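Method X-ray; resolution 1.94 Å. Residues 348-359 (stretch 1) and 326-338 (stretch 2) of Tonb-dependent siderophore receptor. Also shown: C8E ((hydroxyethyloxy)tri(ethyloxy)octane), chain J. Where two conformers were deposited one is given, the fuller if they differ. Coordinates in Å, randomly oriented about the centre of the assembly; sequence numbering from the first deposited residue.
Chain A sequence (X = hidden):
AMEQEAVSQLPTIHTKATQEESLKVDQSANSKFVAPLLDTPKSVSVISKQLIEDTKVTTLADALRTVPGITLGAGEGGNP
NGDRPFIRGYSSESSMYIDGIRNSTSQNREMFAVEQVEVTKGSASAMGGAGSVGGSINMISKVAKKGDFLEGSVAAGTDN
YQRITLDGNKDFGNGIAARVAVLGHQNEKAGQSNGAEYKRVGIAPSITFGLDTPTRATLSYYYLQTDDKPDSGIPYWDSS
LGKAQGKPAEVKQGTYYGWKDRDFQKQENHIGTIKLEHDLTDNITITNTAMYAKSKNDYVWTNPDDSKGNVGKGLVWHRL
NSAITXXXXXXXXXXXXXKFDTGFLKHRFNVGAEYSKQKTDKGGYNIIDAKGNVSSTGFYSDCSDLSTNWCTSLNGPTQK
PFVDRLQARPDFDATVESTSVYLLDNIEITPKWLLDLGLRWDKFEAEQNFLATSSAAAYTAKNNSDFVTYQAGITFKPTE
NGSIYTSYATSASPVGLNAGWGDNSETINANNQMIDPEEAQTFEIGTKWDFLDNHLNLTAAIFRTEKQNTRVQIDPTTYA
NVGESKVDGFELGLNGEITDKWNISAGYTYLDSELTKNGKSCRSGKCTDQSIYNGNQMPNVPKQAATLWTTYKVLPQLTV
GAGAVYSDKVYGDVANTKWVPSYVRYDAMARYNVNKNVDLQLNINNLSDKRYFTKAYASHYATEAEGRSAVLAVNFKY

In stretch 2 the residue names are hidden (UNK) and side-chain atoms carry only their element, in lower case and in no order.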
# COMPACT_ATOMS: atom_id res chain seq x y z
N ARG A 348 -10.70 -7.23 -27.65
CA ARG A 348 -10.63 -7.82 -26.32
C ARG A 348 -11.09 -6.76 -25.34
O ARG A 348 -10.47 -5.69 -25.24
CB ARG A 348 -9.22 -8.29 -26.03
CG ARG A 348 -8.85 -9.53 -26.84
CD ARG A 348 -7.40 -9.87 -26.72
NE ARG A 348 -6.53 -8.81 -27.25
CZ ARG A 348 -5.21 -8.92 -27.25
NH1 ARG A 348 -4.65 -10.03 -26.77
NH2 ARG A 348 -4.44 -7.94 -27.70
N PHE A 349 -12.22 -7.00 -24.69
CA PHE A 349 -12.92 -5.90 -24.02
C PHE A 349 -13.38 -6.21 -22.59
O PHE A 349 -13.51 -7.37 -22.18
CB PHE A 349 -14.11 -5.46 -24.84
CG PHE A 349 -15.20 -6.50 -24.93
CD1 PHE A 349 -16.17 -6.59 -23.95
CD2 PHE A 349 -15.26 -7.36 -26.02
CE1 PHE A 349 -17.18 -7.54 -24.03
CE2 PHE A 349 -16.27 -8.30 -26.11
CZ PHE A 349 -17.22 -8.40 -25.11
N ASN A 350 -13.66 -5.13 -21.89
CA ASN A 350 -14.27 -5.17 -20.58
C ASN A 350 -15.03 -3.88 -20.52
O ASN A 350 -14.44 -2.78 -20.61
CB ASN A 350 -13.22 -5.30 -19.47
CG ASN A 350 -13.83 -5.38 -18.09
OD1 ASN A 350 -14.90 -4.85 -17.85
ND2 ASN A 350 -13.16 -6.06 -17.18
N VAL A 351 -16.36 -3.99 -20.47
CA VAL A 351 -17.22 -2.84 -20.34
C VAL A 351 -18.12 -3.06 -19.12
O VAL A 351 -18.51 -4.19 -18.82
CB VAL A 351 -18.06 -2.61 -21.61
CG1 VAL A 351 -17.13 -2.52 -22.82
CG2 VAL A 351 -19.09 -3.72 -21.81
N GLY A 352 -18.42 -1.99 -18.39
CA GLY A 352 -19.07 -2.16 -17.09
C GLY A 352 -19.49 -0.94 -16.35
O GLY A 352 -19.41 0.19 -16.85
N ALA A 353 -20.01 -1.20 -15.15
CA ALA A 353 -20.57 -0.16 -14.34
C ALA A 353 -20.26 -0.51 -12.88
O ALA A 353 -20.10 -1.68 -12.55
CB ALA A 353 -22.05 -0.08 -14.54
N GLU A 354 -20.20 0.49 -12.03
CA GLU A 354 -19.90 0.26 -10.63
C GLU A 354 -20.67 1.22 -9.75
O GLU A 354 -20.92 2.37 -10.14
CB GLU A 354 -18.39 0.37 -10.40
CG GLU A 354 -18.01 0.11 -8.95
CD GLU A 354 -16.50 0.07 -8.70
OE1 GLU A 354 -15.74 -0.41 -9.58
OE2 GLU A 354 -16.10 0.48 -7.61
N TYR A 355 -21.06 0.75 -8.57
CA TYR A 355 -21.66 1.58 -7.56
C TYR A 355 -20.96 1.29 -6.23
O TYR A 355 -20.71 0.16 -5.92
CB TYR A 355 -23.14 1.26 -7.41
CG TYR A 355 -23.75 1.94 -6.21
CD1 TYR A 355 -24.10 3.28 -6.26
CD2 TYR A 355 -23.92 1.27 -5.01
CE1 TYR A 355 -24.63 3.92 -5.17
CE2 TYR A 355 -24.45 1.92 -3.90
CZ TYR A 355 -24.81 3.23 -3.99
OH TYR A 355 -25.33 3.89 -2.90
N SER A 356 -20.67 2.31 -5.44
CA SER A 356 -20.24 2.05 -4.06
C SER A 356 -20.71 3.10 -3.12
O SER A 356 -20.90 4.26 -3.48
CB SER A 356 -18.72 1.94 -3.94
OG SER A 356 -18.12 3.13 -4.34
N LYS A 357 -20.87 2.70 -1.87
CA LYS A 357 -21.22 3.65 -0.84
C LYS A 357 -20.51 3.27 0.44
O LYS A 357 -20.54 2.11 0.87
CB LYS A 357 -22.73 3.71 -0.62
CG LYS A 357 -23.11 4.82 0.35
CD LYS A 357 -24.62 4.84 0.61
CE LYS A 357 -25.00 6.07 1.40
NZ LYS A 357 -26.48 6.25 1.38
N GLN A 358 -19.87 4.25 1.04
CA GLN A 358 -19.08 4.04 2.24
C GLN A 358 -19.52 5.02 3.30
O GLN A 358 -19.69 6.20 3.02
CB GLN A 358 -17.60 4.27 1.95
CG GLN A 358 -16.71 3.96 3.12
CD GLN A 358 -15.22 4.19 2.85
OE1 GLN A 358 -14.79 4.58 1.74
NE2 GLN A 358 -14.44 3.99 3.88
N LYS A 359 -19.65 4.54 4.53
CA LYS A 359 -19.98 5.38 5.67
C LYS A 359 -19.00 5.11 6.80
O LYS A 359 -18.75 3.95 7.17
CB LYS A 359 -21.41 5.14 6.18
CG LYS A 359 -22.48 5.43 5.14
CD LYS A 359 -23.89 5.54 5.73
CE LYS A 359 -24.13 6.85 6.49
NZ LYS A 359 -24.52 8.02 5.63
N UNK A 326 -14.67 3.60 12.34
CA UNK A 326 -15.55 2.46 12.06
C UNK A 326 -16.21 2.72 10.72
O UNK A 326 -16.99 3.67 10.57
c UNK A 326 -17.46 1.06 12.99
c UNK A 326 -16.60 2.32 13.16
o UNK A 326 -18.04 0.62 13.99
o UNK A 326 -17.59 0.53 11.89
N UNK A 327 -15.84 1.91 9.75
CA UNK A 327 -16.29 2.11 8.39
C UNK A 327 -17.02 0.89 7.84
O UNK A 327 -16.61 -0.25 8.07
o UNK A 327 -15.47 2.46 6.13
c UNK A 327 -15.09 2.41 7.50
N UNK A 328 -18.06 1.13 7.05
CA UNK A 328 -18.75 0.09 6.28
C UNK A 328 -18.86 0.51 4.84
O UNK A 328 -19.22 1.66 4.54
c UNK A 328 -20.08 -0.65 8.29
o UNK A 328 -21.39 -1.53 10.06
c UNK A 328 -21.42 -1.10 8.89
o UNK A 328 -22.47 -1.02 8.22
c UNK A 328 -20.17 -0.17 6.86
N UNK A 329 -18.57 -0.42 3.94
CA UNK A 329 -18.61 -0.11 2.51
C UNK A 329 -19.36 -1.21 1.75
O UNK A 329 -19.18 -2.38 2.03
c UNK A 329 -17.18 -0.03 1.92
c UNK A 329 -17.23 0.46 0.49
o UNK A 329 -16.37 0.85 2.72
N UNK A 330 -20.19 -0.81 0.80
CA UNK A 330 -20.78 -1.74 -0.15
C UNK A 330 -20.37 -1.33 -1.54
O UNK A 330 -20.47 -0.15 -1.91
c UNK A 330 -24.09 -3.96 -3.29
c UNK A 330 -23.61 -1.86 -2.25
c UNK A 330 -24.18 -2.59 -3.28
c UNK A 330 -23.47 -4.62 -2.26
c UNK A 330 -22.32 -1.71 -0.09
c UNK A 330 -22.98 -2.51 -1.21
c UNK A 330 -22.90 -3.88 -1.22
N UNK A 331 -19.92 -2.31 -2.33
CA UNK A 331 -19.56 -2.07 -3.72
C UNK A 331 -20.22 -3.14 -4.59
O UNK A 331 -20.23 -4.31 -4.23
c UNK A 331 -18.03 -2.12 -3.90
o UNK A 331 -17.41 -1.20 -2.99
c UNK A 331 -17.62 -1.76 -5.33
N UNK A 332 -20.74 -2.73 -5.74
CA UNK A 332 -21.18 -3.69 -6.75
C UNK A 332 -20.54 -3.31 -8.09
O UNK A 332 -20.64 -2.15 -8.51
c UNK A 332 -23.19 -4.87 -7.69
c UNK A 332 -22.69 -3.69 -6.88
o UNK A 332 -23.72 -5.82 -7.08
o UNK A 332 -22.96 -4.89 -8.93
N UNK A 333 -19.90 -4.27 -8.73
CA UNK A 333 -19.34 -4.10 -10.09
C UNK A 333 -20.01 -5.09 -11.04
O UNK A 333 -20.03 -6.30 -10.77
c UNK A 333 -17.85 -4.43 -10.12
c UNK A 333 -15.52 -3.95 -9.36
o UNK A 333 -15.21 -5.12 -9.58
n UNK A 333 -14.63 -2.99 -9.13
c UNK A 333 -16.99 -3.54 -9.29
N UNK A 334 -20.48 -4.59 -12.17
CA UNK A 334 -21.09 -5.42 -13.22
C UNK A 334 -20.23 -5.23 -14.46
O UNK A 334 -20.01 -4.09 -14.88
c UNK A 334 -24.67 -4.88 -14.68
c UNK A 334 -22.52 -4.93 -13.47
c UNK A 334 -23.37 -5.63 -14.53
c UNK A 334 -23.62 -7.06 -14.09
N UNK A 335 -19.67 -6.32 -14.99
CA UNK A 335 -18.71 -6.24 -16.08
C UNK A 335 -19.06 -7.28 -17.14
O UNK A 335 -19.24 -8.45 -16.82
c UNK A 335 -17.30 -6.50 -15.60
N UNK A 336 -19.09 -6.83 -18.38
CA UNK A 336 -19.19 -7.73 -19.53
C UNK A 336 -17.81 -7.79 -20.18
O UNK A 336 -17.26 -6.77 -20.61
c UNK A 336 -20.20 -7.15 -20.51
c UNK A 336 -20.46 -7.97 -21.77
c UNK A 336 -21.22 -7.13 -22.78
c UNK A 336 -21.27 -9.20 -21.40
N UNK A 337 -17.25 -9.00 -20.25
CA UNK A 337 -15.93 -9.19 -20.78
C UNK A 337 -15.92 -10.22 -21.90
O UNK A 337 -16.81 -11.07 -22.00
c UNK A 337 -14.96 -9.72 -19.70
c UNK A 337 -14.70 -8.66 -18.62
o UNK A 337 -15.52 -10.89 -19.10
N UNK A 338 -14.87 -10.18 -22.70
CA UNK A 338 -14.65 -11.25 -23.65
C UNK A 338 -13.96 -10.77 -24.90
O UNK A 338 -13.19 -9.80 -24.87
C1 C8E J . -23.44 2.32 4.10
C2 C8E J . -22.75 1.26 3.27
C3 C8E J . -22.93 -0.13 3.87
C4 C8E J . -24.16 -0.83 3.31
C5 C8E J . -24.41 -2.19 3.96
C6 C8E J . -23.19 -3.08 3.82
C7 C8E J . -22.21 -2.90 4.98
C8 C8E J . -21.31 -4.12 5.13
O9 C8E J . -21.24 -4.46 6.51
C10 C8E J . -20.22 -5.42 6.83
C11 C8E J . -20.14 -6.57 5.83
O12 C8E J . -19.32 -7.64 6.34
O HOH W 1 -20.09 3.43 9.66

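Position 326 carries two carbons, the second bearing two oxygens, a short carboxylate on a CA-to-CB bond that points sideways to stretch 1: Asp326. At 327 one carbon ends in one oxygen, which accepts a hydrogen bond from Gln358 NE2 at 2.9 Å; this is Ser327. Position 328 has three carbons, the third with two oxygens, so it is Glu328; its carboxylate leads away from the neighbouring strand, and its OE1 lies 3.8 Å from C7 of the detergent C8E.

At 329 a single carbon bears one oxygen and one carbon, the oxygen 3.2 Å from Gln358 CG, which fits Thr329. At position 330 one carbon leads to a six-carbon ring, the mark of Phe330. Its ring meets Tyr355 edge to edge, CD2 of Phe330 lying 4.2 Å from CD2 of Tyr355. Position 331 again has one carbon carrying an oxygen and a carbon, with the oxygen 3.5 Å from Ser356 CB: Thr331.

Two carbons and a pair of terminal oxygens at 332 give Asp332, on the same face as Tyr355. At 333 three carbons end in one oxygen and one nitrogen. The amide nitrogen lies 2.8 Å from Glu354 OE1, to which it donates a hydrogen bond, so the residue is Gln333.

Position 334 has four carbons forked at the second, and is Leu334, on the same face as Ala353. A lone carbon at 335, 3.7 Å from Asn350 OD1, is the CB of Ala335. Four carbons, again forked at the second, identify 336 as Leu336, whose CB packs 3.8 Å from Val351 CG2 and whose CG lies 4.0 Å from Phe349 CE1. At 337 one carbon bears an oxygen and a carbon, the latter 3.3 Å from Asn350 ND2: Thr337. Position 338 has no side-chain atom and is Gly338; its backbone angles would jam a CB against the preceding carbonyl oxygen, and its own O sits over one face of the Phe349 ring.

The strands run antiparallel, joined by a ladder of paired backbone hydrogen bonds from Lys359 and Glu328 to Phe349 and Gly338. Between these pairs, CA-H...O contacts, such as Ser356 CA to Phe330 O at 3.1 Å, lie where the chains come close. At Gly352 a CB would clash with Leu334 O, 2.5 Å away. Side chains alternate between two faces: one joins Gln358 to Ser327 and Glu354 to Gln333 by hydrogen bonds, while the other gathers Phe349, Val351 and Leu336, then Tyr355 and Phe330. C8E lies along this second face, its C2 3.4 Å from Lys357 O.

Stretch 2 326-338: DSETFTDQLALTG
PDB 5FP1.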